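Local coordinates for protein group 1 truncated hemoglobin GlbN (Synechocystis sp., PDB 1S69) that binds one heme per subunit and forms a very stable complex with oxygen, which it releases only slowly, at residues Ala17-Tyr22 with Lys42-Gln47; Asp29-Phe34 with Gly81-Ala86. One frame throughout, in Å; residues are numbered along the deposited sequence.

Contact 1 of 2, residues Ala17-Tyr22 with Lys42-Gln47; sequences AVDKFY and KQRAHQ. With HEM (protoporphyrin IX containing Fe), chain D; CYN (cyanide ion), chain C.
Tyr22 and Gln43 meet at their polar ends on the distal side of the heme, the side chains crossing at about a right angle: the amide nitrogen NE2 of Gln43 donates to the phenol OH of Tyr22 over 2.8 Å, nearly straight at 171°, with the oxygen close to the amide plane. Amide and ring stand nearly perpendicular, and Gln43 CG also approaches the phenol end of the ring. The same OH donates a very short bond, 2.5 Å from Tyr22 OH to the nitrogen of cyanide, so the phenol accepts from one neighbour while it gives to the other; accepting the first bond would probably polarise the hydroxyl and make it a somewhat better donor in the second. Gln43 reaches the site with CG anti to the backbone N (chi1 -177°) and a bend at the next bond. This is the distal pocket of the 2-on-2 truncated hemoglobin fold, where helices 10-26 and 40-54 pack together; their segments 17-22 and 42-47 run at 133° to each other, with axes 9.6 Å apart at closest approach. His46, the distal iron ligand of the hexacoordinate protein, here lies away from the iron, a heme propionate oxygen over one face of its ring. Farther out, the CG of Arg44 lies 3.8 Å from Tyr22 CD2, its long chain running past the ring. One water bridges Arg44 NH1 and the carbonyl O of Asp19, whose carboxylate pairs instead with Lys48. Branched Val18 packs between the helices with both methyls: CG1 meets the carbonyl O of Arg44 at 3.6 Å, and CG2 the aliphatic part of Gln47.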
ATOM      1  N   ALA A  17      -4.319  -3.674   9.203  1.00 25.65           N
ATOM      2  CA  ALA A  17      -4.653  -3.186   7.859  1.00 24.49           C
ATOM      3  C   ALA A  17      -3.824  -3.873   6.781  1.00 22.72           C
ATOM      4  O   ALA A  17      -4.336  -4.248   5.759  1.00 24.01           O
ATOM      5  CB  ALA A  17      -4.466  -1.682   7.772  1.00 24.05           C
ATOM      6  N   VAL A  18      -2.529  -3.965   6.985  1.00 22.91           N
ATOM      7  CA  VAL A  18      -1.639  -4.573   5.999  1.00 23.14           C
ATOM      8  C   VAL A  18      -1.971  -6.067   5.766  1.00 24.41           C
ATOM      9  O   VAL A  18      -1.991  -6.560   4.642  1.00 23.00           O
ATOM     10  CB  VAL A  18      -0.137  -4.363   6.372  1.00 23.00           C
ATOM     11  CG1 VAL A  18       0.788  -5.229   5.487  1.00 21.20           C
ATOM     12  CG2 VAL A  18       0.267  -2.854   6.125  1.00 22.63           C
ATOM     13  N   ASP A  19      -2.250  -6.770   6.844  1.00 24.72           N
ATOM     14  CA  ASP A  19      -2.566  -8.188   6.738  1.00 25.66           C
ATOM     15  C   ASP A  19      -3.827  -8.413   5.933  1.00 25.07           C
ATOM     16  O   ASP A  19      -3.864  -9.249   5.001  1.00 24.06           O
ATOM     17  CB  ASP A  19      -2.770  -8.805   8.109  1.00 25.23           C
ATOM     18  CG  ASP A  19      -1.484  -9.032   8.836  1.00 25.90           C
ATOM     19  OD1 ASP A  19      -0.361  -8.915   8.308  1.00 29.94           O
ATOM     20  OD2 ASP A  19      -1.514  -9.367  10.031  1.00 32.63           O
ATOM     21  N   LYS A  20      -4.837  -7.641   6.294  1.00 24.15           N
ATOM     22  CA  LYS A  20      -6.122  -7.669   5.658  1.00 24.76           C
ATOM     23  C   LYS A  20      -6.064  -7.197   4.212  1.00 22.79           C
ATOM     24  O   LYS A  20      -6.739  -7.736   3.328  1.00 23.57           O
ATOM     25  CB  LYS A  20      -7.111  -6.752   6.433  1.00 26.00           C
ATOM     26  CG  LYS A  20      -7.743  -7.264   7.776  1.00 32.60           C
ATOM     27  CD  LYS A  20      -8.001  -8.741   7.734  1.00 44.88           C
ATOM     28  CE  LYS A  20      -9.351  -9.155   8.431  1.00 51.28           C
ATOM     29  NZ  LYS A  20      -9.401 -10.683   8.565  1.00 53.80           N
ATOM     30  N   PHE A  21      -5.260  -6.177   3.969  1.00 22.29           N
ATOM     31  CA  PHE A  21      -5.083  -5.636   2.615  1.00 22.40           C
ATOM     32  C   PHE A  21      -4.543  -6.747   1.661  1.00 21.85           C
ATOM     33  O   PHE A  21      -5.076  -6.923   0.582  1.00 21.99           O
ATOM     34  CB  PHE A  21      -4.182  -4.380   2.695  1.00 23.07           C
ATOM     35  CG  PHE A  21      -3.595  -3.947   1.385  1.00 24.35           C
ATOM     36  CD1 PHE A  21      -4.414  -3.422   0.354  1.00 22.31           C
ATOM     37  CD2 PHE A  21      -2.217  -4.050   1.180  1.00 22.42           C
ATOM     38  CE1 PHE A  21      -3.848  -2.989  -0.865  1.00 21.29           C
ATOM     39  CE2 PHE A  21      -1.660  -3.671  -0.038  1.00 20.57           C
ATOM     40  CZ  PHE A  21      -2.457  -3.135  -1.052  1.00 21.00           C
ATOM     41  N   TYR A  22      -3.496  -7.476   2.067  1.00 22.22           N
ATOM     42  CA  TYR A  22      -2.942  -8.525   1.249  1.00 22.07           C
ATOM     43  C   TYR A  22      -3.878  -9.694   1.081  1.00 24.18           C
ATOM     44  O   TYR A  22      -3.929 -10.300   0.002  1.00 24.46           O
ATOM     45  CB  TYR A  22      -1.548  -8.934   1.698  1.00 22.69           C
ATOM     46  CG  TYR A  22      -0.527  -7.870   1.276  1.00 22.84           C
ATOM     47  CD1 TYR A  22      -0.365  -7.541  -0.100  1.00 24.04           C
ATOM     48  CD2 TYR A  22       0.186  -7.101   2.248  1.00 21.86           C
ATOM     49  CE1 TYR A  22       0.512  -6.528  -0.508  1.00 22.09           C
ATOM     50  CE2 TYR A  22       1.074  -6.081   1.838  1.00 21.21           C
ATOM     51  CZ  TYR A  22       1.207  -5.796   0.458  1.00 20.76           C
ATOM     52  OH  TYR A  22       2.049  -4.803   0.009  1.00 20.30           O
ATOM     53  N   LYS A  42       7.762 -11.306   3.997  1.00 25.60           N
ATOM     54  CA  LYS A  42       8.635 -10.178   3.802  1.00 26.30           C
ATOM     55  C   LYS A  42       7.877  -8.939   3.282  1.00 24.24           C
ATOM     56  O   LYS A  42       8.168  -7.818   3.689  1.00 24.56           O
ATOM     57  CB  LYS A  42       9.720 -10.534   2.839  1.00 27.38           C
ATOM     58  CG  LYS A  42      10.778 -11.404   3.430  1.00 33.02           C
ATOM     59  CD  LYS A  42      11.902 -11.611   2.421  1.00 37.28           C
ATOM     60  CE  LYS A  42      13.016 -12.515   2.991  1.00 46.61           C
ATOM     61  NZ  LYS A  42      12.576 -13.237   4.240  1.00 50.89           N
ATOM     62  N   GLN A  43       6.932  -9.162   2.385  1.00 22.54           N
ATOM     63  CA  GLN A  43       6.119  -8.083   1.798  1.00 22.47           C
ATOM     64  C   GLN A  43       5.260  -7.385   2.860  1.00 21.73           C
ATOM     65  O   GLN A  43       5.235  -6.164   2.937  1.00 20.14           O
ATOM     66  CB  GLN A  43       5.232  -8.646   0.682  1.00 22.09           C
ATOM     67  CG  GLN A  43       4.377  -7.613  -0.072  1.00 23.82           C
ATOM     68  CD  GLN A  43       5.208  -6.492  -0.745  1.00 27.62           C
ATOM     69  OE1 GLN A  43       6.317  -6.733  -1.202  1.00 31.81           O
ATOM     70  NE2 GLN A  43       4.659  -5.273  -0.793  1.00 29.17           N
ATOM     71  N   ARG A  44       4.537  -8.174   3.654  1.00 20.66           N
ATOM     72  CA  ARG A  44       3.816  -7.672   4.828  1.00 21.80           C
ATOM     73  C   ARG A  44       4.692  -6.793   5.755  1.00 20.81           C
ATOM     74  O   ARG A  44       4.276  -5.702   6.122  1.00 20.98           O
ATOM     75  CB  ARG A  44       3.132  -8.791   5.594  1.00 20.71           C
ATOM     76  CG  ARG A  44       1.843  -9.229   4.944  1.00 23.40           C
ATOM     77  CD  ARG A  44       1.003 -10.237   5.810  1.00 30.83           C
ATOM     78  NE  ARG A  44       1.639 -11.542   5.844  1.00 33.70           N
ATOM     79  CZ  ARG A  44       1.403 -12.562   4.984  1.00 36.89           C
ATOM     80  NH1 ARG A  44       0.449 -12.523   4.058  1.00 38.88           N
ATOM     81  NH2 ARG A  44       2.115 -13.644   5.068  1.00 36.57           N
ATOM     82  N   ALA A  45       5.880  -7.272   6.130  1.00 22.68           N
ATOM     83  CA  ALA A  45       6.772  -6.523   7.011  1.00 23.13           C
ATOM     84  C   ALA A  45       7.227  -5.231   6.327  1.00 24.27           C
ATOM     85  O   ALA A  45       7.227  -4.152   6.960  1.00 22.93           O
ATOM     86  CB  ALA A  45       8.003  -7.342   7.394  1.00 24.20           C
ATOM     87  N   HIS A  46       7.597  -5.312   5.047  1.00 22.83           N
ATOM     88  CA  HIS A  46       7.936  -4.071   4.317  1.00 23.68           C
ATOM     89  C   HIS A  46       6.795  -3.048   4.256  1.00 22.97           C
ATOM     90  O   HIS A  46       7.019  -1.875   4.454  1.00 20.74           O
ATOM     91  CB  HIS A  46       8.268  -4.360   2.883  1.00 24.62           C
ATOM     92  CG  HIS A  46       9.583  -5.029   2.673  1.00 26.24           C
ATOM     93  ND1 HIS A  46      10.786  -4.518   3.212  1.00 36.20           N
ATOM     94  CD2 HIS A  46       9.894  -6.147   1.935  1.00 30.31           C
ATOM     95  CE1 HIS A  46      11.791  -5.283   2.811  1.00 34.61           C
ATOM     96  NE2 HIS A  46      11.271  -6.289   2.054  1.00 30.33           N
ATOM     97  N   GLN A  47       5.587  -3.501   3.924  1.00 21.43           N
ATOM     98  CA  GLN A  47       4.430  -2.583   3.802  1.00 21.90           C
ATOM     99  C   GLN A  47       4.055  -1.960   5.183  1.00 21.40           C
ATOM    100  O   GLN A  47       3.702  -0.768   5.263  1.00 20.72           O
ATOM    101  CB  GLN A  47       3.198  -3.264   3.201  1.00 19.92           C
ATOM    102  CG  GLN A  47       2.094  -2.264   2.740  1.00 21.36           C
ATOM    103  CD  GLN A  47       2.528  -1.414   1.540  1.00 22.81           C
ATOM    104  OE1 GLN A  47       2.318  -1.817   0.388  1.00 25.13           O
ATOM    105  NE2 GLN A  47       3.083  -0.251   1.792  1.00 16.06           N
TER
HETATM  106  CHA HEM D 125       6.802  -4.201  -3.395  1.00 21.43           C
HETATM  107  CHB HEM D 125       4.610  -0.250  -1.530  1.00 20.52           C
HETATM  108  CHC HEM D 125       1.787  -0.013  -5.467  1.00 21.01           C
HETATM  109  CHD HEM D 125       3.006  -4.643  -6.376  1.00 21.22           C
HETATM  110  C1A HEM D 125       6.483  -3.102  -2.584  1.00 22.85           C
HETATM  111  C2A HEM D 125       7.170  -2.732  -1.361  1.00 19.14           C
HETATM  112  C3A HEM D 125       6.553  -1.681  -0.833  1.00 18.76           C
HETATM  113  C4A HEM D 125       5.460  -1.322  -1.687  1.00 20.03           C
HETATM  114  CMA HEM D 125       6.939  -0.982   0.502  1.00 18.95           C
HETATM  115  CAA HEM D 125       8.383  -3.520  -0.810  1.00 23.85           C
HETATM  116  CBA HEM D 125       9.595  -2.646  -1.177  1.00 27.05           C
HETATM  117  CGA HEM D 125      10.940  -3.030  -0.573  1.00 30.61           C
HETATM  118  O1A HEM D 125      11.471  -3.973  -1.146  1.00 25.77           O
HETATM  119  O2A HEM D 125      11.498  -2.406   0.416  1.00 29.32           O
HETATM  120  C1B HEM D 125       3.695   0.161  -2.478  1.00 20.82           C
HETATM  121  C2B HEM D 125       2.898   1.330  -2.331  1.00 18.68           C
HETATM  122  C3B HEM D 125       2.116   1.438  -3.442  1.00 20.62           C
HETATM  123  C4B HEM D 125       2.407   0.282  -4.273  1.00 17.55           C
HETATM  124  CMB HEM D 125       2.997   2.295  -1.099  1.00 18.78           C
HETATM  125  CAB HEM D 125       0.988   2.473  -3.849  1.00 23.31           C
HETATM  126  CBB HEM D 125      -0.005   2.935  -3.025  1.00 19.72           C
HETATM  127  C1C HEM D 125       1.875  -1.277  -6.063  1.00 19.66           C
HETATM  128  C2C HEM D 125       1.052  -1.723  -7.161  1.00 17.63           C
HETATM  129  C3C HEM D 125       1.383  -3.019  -7.362  1.00 20.29           C
HETATM  130  C4C HEM D 125       2.402  -3.415  -6.425  1.00 20.21           C
HETATM  131  CMC HEM D 125       0.020  -0.778  -7.887  1.00 18.81           C
HETATM  132  CAC HEM D 125       0.851  -4.063  -8.364  1.00 22.27           C
HETATM  133  CBC HEM D 125      -0.459  -4.225  -8.481  1.00 20.80           C
HETATM  134  C1D HEM D 125       4.138  -4.944  -5.682  1.00 22.23           C
HETATM  135  C2D HEM D 125       4.871  -6.159  -5.806  1.00 22.32           C
HETATM  136  C3D HEM D 125       6.044  -5.977  -4.902  1.00 24.15           C
HETATM  137  C4D HEM D 125       5.938  -4.693  -4.321  1.00 21.07           C
HETATM  138  CMD HEM D 125       4.559  -7.388  -6.661  1.00 22.31           C
HETATM  139  CAD HEM D 125       7.157  -6.963  -4.612  1.00 25.65           C
HETATM  140  CBD HEM D 125       8.068  -6.689  -5.811  1.00 29.40           C
HETATM  141  CGD HEM D 125       8.986  -7.851  -6.020  1.00 36.42           C
HETATM  142  O1D HEM D 125      10.019  -7.890  -5.370  1.00 35.69           O
HETATM  143  O2D HEM D 125       8.706  -8.735  -6.838  1.00 43.42           O
HETATM  144  NA  HEM D 125       5.431  -2.237  -2.716  1.00 19.71           N
HETATM  145  NB  HEM D 125       3.368  -0.493  -3.672  1.00 21.19           N
HETATM  146  NC  HEM D 125       2.672  -2.328  -5.659  1.00 17.65           N
HETATM  147  ND  HEM D 125       4.809  -4.077  -4.817  1.00 21.09           N
HETATM  148 FE   HEM D 125       4.083  -2.305  -4.218  1.00 21.44          FE
HETATM  149  C   CYN C 126       2.767  -3.230  -2.943  1.00 17.63           C
HETATM  150  N   CYN C 126       2.093  -3.780  -2.266  1.00 21.27           N
HETATM  151  O   HOH W   1      -2.152 -10.956   4.569  1.00 23.57           O

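Contact 2 of 2, residues Asp29-Phe34 with Gly81-Ala86; sequences DRIKHF and GEHFDA. With HEM (protoporphyrin IX containing Fe), chain D.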
ATOM      1  N   ASP A  29      -8.561 -10.569  -8.693  1.00 25.12           N
ATOM      2  CA  ASP A  29      -8.135 -11.061 -10.015  1.00 26.56           C
ATOM      3  C   ASP A  29      -7.433 -10.030 -10.911  1.00 25.03           C
ATOM      4  O   ASP A  29      -6.692 -10.401 -11.829  1.00 25.41           O
ATOM      5  CB  ASP A  29      -9.347 -11.574 -10.730  1.00 26.93           C
ATOM      6  CG  ASP A  29      -9.725 -12.955 -10.266  1.00 34.46           C
ATOM      7  OD1 ASP A  29      -9.070 -13.577  -9.340  1.00 33.54           O
ATOM      8  OD2 ASP A  29     -10.697 -13.495 -10.801  1.00 40.20           O
ATOM      9  N   ARG A  30      -7.638  -8.752 -10.625  1.00 24.43           N
ATOM     10  CA  ARG A  30      -6.940  -7.690 -11.400  1.00 23.40           C
ATOM     11  C   ARG A  30      -5.425  -7.671 -11.143  1.00 23.08           C
ATOM     12  O   ARG A  30      -4.631  -7.271 -12.005  1.00 22.59           O
ATOM     13  CB  ARG A  30      -7.529  -6.371 -11.031  1.00 22.11           C
ATOM     14  CG  ARG A  30      -9.024  -6.277 -11.377  1.00 24.68           C
ATOM     15  CD  ARG A  30      -9.656  -4.982 -10.893  1.00 26.03           C
ATOM     16  NE  ARG A  30      -9.614  -4.892  -9.413  1.00 27.64           N
ATOM     17  CZ  ARG A  30     -10.107  -3.884  -8.711  1.00 25.33           C
ATOM     18  NH1 ARG A  30     -10.640  -2.864  -9.336  1.00 26.57           N
ATOM     19  NH2 ARG A  30      -9.981  -3.856  -7.395  1.00 24.48           N
ATOM     20  N   ILE A  31      -5.033  -8.133  -9.958  1.00 22.36           N
ATOM     21  CA  ILE A  31      -3.632  -7.910  -9.505  1.00 21.26           C
ATOM     22  C   ILE A  31      -2.953  -9.020  -8.771  1.00 20.87           C
ATOM     23  O   ILE A  31      -1.752  -8.950  -8.539  1.00 19.90           O
ATOM     24  CB  ILE A  31      -3.540  -6.592  -8.631  1.00 22.77           C
ATOM     25  CG1 ILE A  31      -4.478  -6.668  -7.423  1.00 19.80           C
ATOM     26  CG2 ILE A  31      -3.769  -5.332  -9.535  1.00 19.96           C
ATOM     27  CD1 ILE A  31      -4.308  -5.509  -6.377  1.00 23.41           C
ATOM     28  N   LYS A  32      -3.679 -10.070  -8.396  1.00 21.07           N
ATOM     29  CA  LYS A  32      -3.078 -11.070  -7.467  1.00 21.49           C
ATOM     30  C   LYS A  32      -1.841 -11.770  -8.021  1.00 21.54           C
ATOM     31  O   LYS A  32      -0.930 -12.150  -7.283  1.00 21.78           O
ATOM     32  CB  LYS A  32      -4.115 -12.134  -7.113  1.00 21.69           C
ATOM     33  CG  LYS A  32      -4.556 -13.023  -8.311  1.00 21.89           C
ATOM     34  CD  LYS A  32      -5.913 -13.695  -7.983  1.00 24.62           C
ATOM     35  CE  LYS A  32      -6.187 -14.843  -9.014  1.00 27.41           C
ATOM     36  NZ  LYS A  32      -7.489 -15.532  -8.731  1.00 30.13           N
ATOM     37  N   HIS A  33      -1.815 -11.907  -9.337  1.00 22.41           N
ATOM     38  CA  HIS A  33      -0.740 -12.585 -10.055  1.00 23.14           C
ATOM     39  C   HIS A  33       0.585 -11.818  -9.961  1.00 21.71           C
ATOM     40  O   HIS A  33       1.659 -12.447 -10.116  1.00 21.87           O
ATOM     41  CB  HIS A  33      -1.135 -12.850 -11.537  1.00 23.50           C
ATOM     42  CG  HIS A  33      -1.571 -11.606 -12.257  1.00 24.93           C
ATOM     43  ND1 HIS A  33      -2.806 -11.020 -12.054  1.00 24.65           N
ATOM     44  CD2 HIS A  33      -0.911 -10.802 -13.124  1.00 23.78           C
ATOM     45  CE1 HIS A  33      -2.890  -9.911 -12.765  1.00 26.07           C
ATOM     46  NE2 HIS A  33      -1.751  -9.751 -13.420  1.00 27.35           N
ATOM     47  N   PHE A  34       0.551 -10.502  -9.695  1.00 20.73           N
ATOM     48  CA  PHE A  34       1.804  -9.741  -9.463  1.00 20.54           C
ATOM     49  C   PHE A  34       2.590 -10.297  -8.256  1.00 20.72           C
ATOM     50  O   PHE A  34       3.805 -10.124  -8.140  1.00 20.42           O
ATOM     51  CB  PHE A  34       1.548  -8.217  -9.329  1.00 19.49           C
ATOM     52  CG  PHE A  34       1.207  -7.572 -10.656  1.00 21.10           C
ATOM     53  CD1 PHE A  34       2.198  -7.419 -11.654  1.00 23.57           C
ATOM     54  CD2 PHE A  34      -0.084  -7.234 -10.960  1.00 21.71           C
ATOM     55  CE1 PHE A  34       1.861  -6.844 -12.925  1.00 22.84           C
ATOM     56  CE2 PHE A  34      -0.402  -6.662 -12.204  1.00 22.45           C
ATOM     57  CZ  PHE A  34       0.560  -6.490 -13.171  1.00 21.38           C
ATOM     58  N   GLY A  81      -1.728   1.805 -14.830  1.00 22.57           N
ATOM     59  CA  GLY A  81      -2.603   2.663 -14.030  1.00 22.85           C
ATOM     60  C   GLY A  81      -3.804   1.937 -13.458  1.00 23.69           C
ATOM     61  O   GLY A  81      -4.256   2.241 -12.350  1.00 23.62           O
ATOM     62  N   GLU A  82      -4.299   0.937 -14.184  1.00 24.05           N
ATOM     63  CA  GLU A  82      -5.446   0.158 -13.721  1.00 26.24           C
ATOM     64  C   GLU A  82      -5.093  -0.698 -12.507  1.00 23.84           C
ATOM     65  O   GLU A  82      -5.885  -0.800 -11.587  1.00 22.93           O
ATOM     66  CB  GLU A  82      -5.946  -0.793 -14.804  1.00 27.20           C
ATOM     67  CG  GLU A  82      -5.975  -0.144 -16.158  1.00 38.21           C
ATOM     68  CD  GLU A  82      -7.085   0.867 -16.305  1.00 49.25           C
ATOM     69  OE1 GLU A  82      -6.930   2.090 -15.890  1.00 53.59           O
ATOM     70  OE2 GLU A  82      -8.110   0.408 -16.872  1.00 54.20           O
ATOM     71  N   HIS A  83      -3.923  -1.341 -12.551  1.00 21.14           N
ATOM     72  CA  HIS A  83      -3.384  -2.096 -11.405  1.00 20.21           C
ATOM     73  C   HIS A  83      -3.163  -1.166 -10.239  1.00 19.80           C
ATOM     74  O   HIS A  83      -3.502  -1.499  -9.126  1.00 20.15           O
ATOM     75  CB  HIS A  83      -2.039  -2.712 -11.781  1.00 19.70           C
ATOM     76  CG  HIS A  83      -2.122  -3.553 -13.004  1.00 23.42           C
ATOM     77  ND1 HIS A  83      -1.243  -3.459 -14.063  1.00 22.13           N
ATOM     78  CD2 HIS A  83      -3.037  -4.490 -13.343  1.00 22.56           C
ATOM     79  CE1 HIS A  83      -1.611  -4.317 -14.990  1.00 22.05           C
ATOM     80  NE2 HIS A  83      -2.708  -4.938 -14.580  1.00 22.20           N
ATOM     81  N   PHE A  84      -2.525  -0.019 -10.486  1.00 20.89           N
ATOM     82  CA  PHE A  84      -2.353   1.012  -9.441  1.00 20.05           C
ATOM     83  C   PHE A  84      -3.705   1.393  -8.754  1.00 20.48           C
ATOM     84  O   PHE A  84      -3.823   1.468  -7.506  1.00 19.96           O
ATOM     85  CB  PHE A  84      -1.674   2.236 -10.061  1.00 20.04           C
ATOM     86  CG  PHE A  84      -1.274   3.279  -9.023  1.00 20.49           C
ATOM     87  CD1 PHE A  84      -0.001   3.243  -8.436  1.00 21.03           C
ATOM     88  CD2 PHE A  84      -2.189   4.252  -8.610  1.00 22.52           C
ATOM     89  CE1 PHE A  84       0.361   4.164  -7.467  1.00 20.40           C
ATOM     90  CE2 PHE A  84      -1.843   5.221  -7.616  1.00 23.59           C
ATOM     91  CZ  PHE A  84      -0.561   5.180  -7.058  1.00 22.44           C
ATOM     92  N   ASP A  85      -4.716   1.672  -9.568  1.00 20.74           N
ATOM     93  CA  ASP A  85      -6.006   2.034  -9.014  1.00 23.64           C
ATOM     94  C   ASP A  85      -6.659   0.873  -8.224  1.00 23.64           C
ATOM     95  O   ASP A  85      -7.318   1.129  -7.227  1.00 22.84           O
ATOM     96  CB  ASP A  85      -6.937   2.455 -10.151  1.00 24.94           C
ATOM     97  CG  ASP A  85      -6.552   3.759 -10.755  1.00 27.25           C
ATOM     98  OD1 ASP A  85      -5.854   4.616 -10.157  1.00 29.92           O
ATOM     99  OD2 ASP A  85      -6.876   4.009 -11.897  1.00 30.55           O
ATOM    100  N   ALA A  86      -6.476  -0.383  -8.683  1.00 23.84           N
ATOM    101  CA  ALA A  86      -6.919  -1.581  -7.938  1.00 23.76           C
ATOM    102  C   ALA A  86      -6.278  -1.676  -6.524  1.00 23.23           C
ATOM    103  O   ALA A  86      -6.952  -2.014  -5.545  1.00 20.81           O
ATOM    104  CB  ALA A  86      -6.651  -2.898  -8.739  1.00 23.36           C
TER
HETATM  105  CHA HEM D 125       6.802  -4.201  -3.395  1.00 21.43           C
HETATM  106  CHB HEM D 125       4.610  -0.250  -1.530  1.00 20.52           C
HETATM  107  CHC HEM D 125       1.787  -0.013  -5.467  1.00 21.01           C
HETATM  108  CHD HEM D 125       3.006  -4.643  -6.376  1.00 21.22           C
HETATM  109  C1A HEM D 125       6.483  -3.102  -2.584  1.00 22.85           C
HETATM  110  C2A HEM D 125       7.170  -2.732  -1.361  1.00 19.14           C
HETATM  111  C3A HEM D 125       6.553  -1.681  -0.833  1.00 18.76           C
HETATM  112  C4A HEM D 125       5.460  -1.322  -1.687  1.00 20.03           C
HETATM  113  CMA HEM D 125       6.939  -0.982   0.502  1.00 18.95           C
HETATM  114  CAA HEM D 125       8.383  -3.520  -0.810  1.00 23.85           C
HETATM  115  CBA HEM D 125       9.595  -2.646  -1.177  1.00 27.05           C
HETATM  116  CGA HEM D 125      10.940  -3.030  -0.573  1.00 30.61           C
HETATM  117  O1A HEM D 125      11.471  -3.973  -1.146  1.00 25.77           O
HETATM  118  O2A HEM D 125      11.498  -2.406   0.416  1.00 29.32           O
HETATM  119  C1B HEM D 125       3.695   0.161  -2.478  1.00 20.82           C
HETATM  120  C2B HEM D 125       2.898   1.330  -2.331  1.00 18.68           C
HETATM  121  C3B HEM D 125       2.116   1.438  -3.442  1.00 20.62           C
HETATM  122  C4B HEM D 125       2.407   0.282  -4.273  1.00 17.55           C
HETATM  123  CMB HEM D 125       2.997   2.295  -1.099  1.00 18.78           C
HETATM  124  CAB HEM D 125       0.988   2.473  -3.849  1.00 23.31           C
HETATM  125  CBB HEM D 125      -0.005   2.935  -3.025  1.00 19.72           C
HETATM  126  C1C HEM D 125       1.875  -1.277  -6.063  1.00 19.66           C
HETATM  127  C2C HEM D 125       1.052  -1.723  -7.161  1.00 17.63           C
HETATM  128  C3C HEM D 125       1.383  -3.019  -7.362  1.00 20.29           C
HETATM  129  C4C HEM D 125       2.402  -3.415  -6.425  1.00 20.21           C
HETATM  130  CMC HEM D 125       0.020  -0.778  -7.887  1.00 18.81           C
HETATM  131  CAC HEM D 125       0.851  -4.063  -8.364  1.00 22.27           C
HETATM  132  CBC HEM D 125      -0.459  -4.225  -8.481  1.00 20.80           C
HETATM  133  C1D HEM D 125       4.138  -4.944  -5.682  1.00 22.23           C
HETATM  134  C2D HEM D 125       4.871  -6.159  -5.806  1.00 22.32           C
HETATM  135  C3D HEM D 125       6.044  -5.977  -4.902  1.00 24.15           C
HETATM  136  C4D HEM D 125       5.938  -4.693  -4.321  1.00 21.07           C
HETATM  137  CMD HEM D 125       4.559  -7.388  -6.661  1.00 22.31           C
HETATM  138  CAD HEM D 125       7.157  -6.963  -4.612  1.00 25.65           C
HETATM  139  CBD HEM D 125       8.068  -6.689  -5.811  1.00 29.40           C
HETATM  140  CGD HEM D 125       8.986  -7.851  -6.020  1.00 36.42           C
HETATM  141  O1D HEM D 125      10.019  -7.890  -5.370  1.00 35.69           O
HETATM  142  O2D HEM D 125       8.706  -8.735  -6.838  1.00 43.42           O
HETATM  143  NA  HEM D 125       5.431  -2.237  -2.716  1.00 19.71           N
HETATM  144  NB  HEM D 125       3.368  -0.493  -3.672  1.00 21.19           N
HETATM  145  NC  HEM D 125       2.672  -2.328  -5.659  1.00 17.65           N
HETATM  146  ND  HEM D 125       4.809  -4.077  -4.817  1.00 21.09           N
HETATM  147 FE   HEM D 125       4.083  -2.305  -4.218  1.00 21.44          FE
HETATM  148  O   HOH W   2      -4.423  -7.576 -14.971  1.00 52.33           O
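Phe34 drives the edge of its ring into the face of His83, with CE2 3.5 Å above the middle of the imidazole. The centroids are 4.7 Å apart and the planes at 67°, a T-shaped stack that suits a hydrocarbon rim against a flat heteroaromatic ring. His83 turns its CG anti to the carbonyl carbon (chi1 -55°), which carries the ring across to the loop although its CB does not point there; ND1 is held by the backbone N of Asn80, and a water joins NE2 to the carbonyl O of Arg30. Here the loop after helix 10-26 packs on the first turns of helix 81-98, at one edge of the globin's heme pocket. Ile31 puts CG1 in the crowded position between N and the carbonyl carbon (chi1 58°), while CG2 meets both Ala86 CB, at 3.9 Å, and the heme vinyl carbon CBC, at 3.6 Å. An alanine in place of His83 would probably leave the Phe34 edge without its facing ring and open a gap beside the loop. Small Ala86 lets the Arg30 guanidinium lie flat over its methyl, CB 3.5 Å above the plane, while Asp28 and Glu89 take up the charge.

In the fold
From the N terminus the chain passes through helix 4-8 into helix 10-26, which carries the first half of contact 1, and then into the loop holding 29-34 before helix 40-54 returns to close contact 1 across 19 intervening residues. Contact 2 closes later, when helix 81-98 begins, with 46 residues between its segments. The segments alternate along the chain, so the two closures cross: the loop of contact 2 starts inside that of contact 1. Their centres lie 16 Å apart and their nearest atoms about 6 Å, without touching; the heme meets both. Contact 1 joins the two distal helices, whereas contact 2 ties the connection between them to helix 81-98.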